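Local coordinates for protein glycosyl hydrolase (Rhizobium leguminosarum bv. trifolii, PDB 5NDX) that probably hydrolyses O-glycosidic bonds as a family 39 glycoside hydrolase, a bacterial orthologue of human alpha-L-iduronidase, at residues A[533-538]-A[604-609]. The protein carries 2 engineered substitutions. Residues are numbered along the deposited sequence; the frame is centred on the assembly and turned at random.
Sequences AAPTGL and VCARDA. Unlike the reference sequence in segment 533-538: Ala534 (reference Thr). Unlike the reference sequence in segment 604-609: Arg607 (reference His). With SO4 (sulfate ion), chain H; SO4 (sulfate ion), chain G.
From Ala533 to Leu538 the backbone passes Val604 to Ala606 in roughly the opposite sense, with no hydrogen bond between them, so van der Waals contacts, mostly of side chains, make the join. Pro535 is the main wedge, its CG 3.5 Å from Val604 O. The same CG meets the CG1 methyl of Val604, and CD lies 3.9 Å from Ala606 N. A compact, rigid ring suits this site, packing against backbone as well as methyls. Val604 forks between two partners: CG1, anti to the backbone N (chi1 -179°), meets the proline, and CG2 lies 4.1 Å from Leu538 CD1. Its branching thus serves both. Ala606 is small enough for its CB to sit 3.6 Å from Ala533 O. An alanine in place of Pro535 would probably open a gap beside Val604 and Ala606. Tyr567 and Trp556 close around the same cluster, whereas Cys605 points away and forms a disulfide with Cys617. Strands 536-545 and 601-607 belong to separate antiparallel sheets, of three and four strands, and the contact bridges them at the start of the first. This order of strands is that of a fibronectin type III-like beta sandwich, here the C-terminal domain.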
loop_
_atom_site.group_PDB
_atom_site.type_symbol
_atom_site.label_atom_id
_atom_site.label_comp_id
_atom_site.label_asym_id
_atom_site.label_seq_id
_atom_site.Cartn_x
_atom_site.Cartn_y
_atom_site.Cartn_z
ATOM N N ALA A 533 23.688 7.802 4.682
ATOM C CA ALA A 533 23.325 9.163 4.436
ATOM C C ALA A 533 22.255 9.645 5.434
ATOM O O ALA A 533 21.344 8.917 5.855
ATOM C CB ALA A 533 22.819 9.305 3.014
ATOM N N ALA A 534 22.404 10.892 5.832
ATOM C CA ALA A 534 21.477 11.510 6.742
ATOM C C ALA A 534 20.089 11.646 6.107
ATOM O O ALA A 534 19.954 11.734 4.886
ATOM C CB ALA A 534 22.017 12.852 7.209
ATOM N N PRO A 535 19.041 11.569 6.924
ATOM C CA PRO A 535 17.706 11.819 6.359
ATOM C C PRO A 535 17.531 13.287 5.942
ATOM O O PRO A 535 18.293 14.121 6.379
ATOM C CB PRO A 535 16.751 11.508 7.517
ATOM C CG PRO A 535 17.583 11.103 8.654
ATOM C CD PRO A 535 19.024 11.324 8.365
ATOM N N THR A 536 16.484 13.591 5.194
ATOM C CA THR A 536 16.222 14.929 4.705
ATOM C C THR A 536 14.772 15.328 4.807
ATOM O O THR A 536 13.884 14.466 4.893
ATOM C CB THR A 536 16.644 15.080 3.237
ATOM O OG1 THR A 536 15.821 14.280 2.385
ATOM C CG2 THR A 536 18.111 14.678 3.041
ATOM N N GLY A 537 14.519 16.632 4.754
ATOM C CA GLY A 537 13.136 17.119 4.544
ATOM C C GLY A 537 12.204 16.859 5.738
ATOM O O GLY A 537 11.068 16.481 5.553
ATOM N N LEU A 538 12.684 17.070 6.959
ATOM C CA LEU A 538 11.883 16.788 8.134
ATOM C C LEU A 538 10.768 17.790 8.278
ATOM O O LEU A 538 11.072 18.954 8.397
ATOM C CB LEU A 538 12.715 16.860 9.395
ATOM C CG LEU A 538 11.975 16.672 10.727
ATOM C CD1 LEU A 538 11.295 15.315 10.778
ATOM C CD2 LEU A 538 12.942 16.779 11.884
ATOM N N VAL A 604 16.254 13.471 13.613
ATOM C CA VAL A 604 16.132 12.127 13.083
ATOM C C VAL A 604 17.506 11.675 12.582
ATOM O O VAL A 604 18.150 12.434 11.853
ATOM C CB VAL A 604 15.062 12.072 11.973
ATOM C CG1 VAL A 604 14.942 10.664 11.446
ATOM C CG2 VAL A 604 13.713 12.489 12.526
ATOM N N CYS A 605 17.956 10.485 13.016
ATOM C CA CYS A 605 19.217 9.865 12.609
ATOM C C CYS A 605 18.918 8.609 11.816
ATOM O O CYS A 605 17.971 7.907 12.133
ATOM C CB CYS A 605 20.044 9.484 13.854
ATOM S SG CYS A 605 20.249 10.942 14.956
ATOM N N ALA A 606 19.724 8.309 10.806
ATOM C CA ALA A 606 19.686 7.022 10.149
ATOM C C ALA A 606 20.745 6.144 10.780
ATOM O O ALA A 606 21.766 6.665 11.245
ATOM C CB ALA A 606 19.889 7.144 8.656
ATOM N N ARG A 607 20.441 4.842 10.881
ATOM C CA ARG A 607 21.356 3.807 11.363
ATOM C C ARG A 607 21.378 2.661 10.371
ATOM O O ARG A 607 20.327 2.215 9.928
ATOM C CB ARG A 607 20.949 3.268 12.713
ATOM C CG ARG A 607 21.426 4.118 13.861
ATOM C CD ARG A 607 21.617 3.310 15.139
ATOM N NE ARG A 607 21.870 4.285 16.195
ATOM C CZ ARG A 607 23.062 4.783 16.510
ATOM N NH1 ARG A 607 24.166 4.352 15.913
ATOM N NH2 ARG A 607 23.157 5.712 17.461
ATOM N N ASP A 608 22.564 2.235 9.974
ATOM C CA ASP A 608 22.662 1.124 9.085
ATOM C C ASP A 608 22.682 -0.162 9.918
ATOM O O ASP A 608 22.728 -0.128 11.158
ATOM C CB ASP A 608 23.842 1.242 8.134
ATOM C CG ASP A 608 25.206 1.174 8.817
ATOM O OD1 ASP A 608 25.317 0.718 9.970
ATOM O OD2 ASP A 608 26.179 1.596 8.141
ATOM N N ALA A 609 22.698 -1.282 9.234
ATOM C CA ALA A 609 22.632 -2.561 9.937
ATOM C C ALA A 609 23.953 -2.912 10.657
ATOM O O ALA A 609 23.981 -3.819 11.479
ATOM C CB ALA A 609 22.204 -3.657 8.968
HETATM S S SO4 H . 25.096 12.650 4.090
HETATM O O1 SO4 H . 25.940 11.433 4.006
HETATM O O2 SO4 H . 25.913 13.825 3.701
HETATM O O3 SO4 H . 23.962 12.506 3.148
HETATM O O4 SO4 H . 24.611 12.858 5.474
HETATM S S SO4 G . 26.276 6.868 18.130
HETATM O O1 SO4 G . 27.376 6.364 18.993
HETATM O O2 SO4 G . 26.158 6.006 16.934
HETATM O O3 SO4 G . 25.006 6.846 18.892
HETATM O O4 SO4 G . 26.567 8.257 17.704
#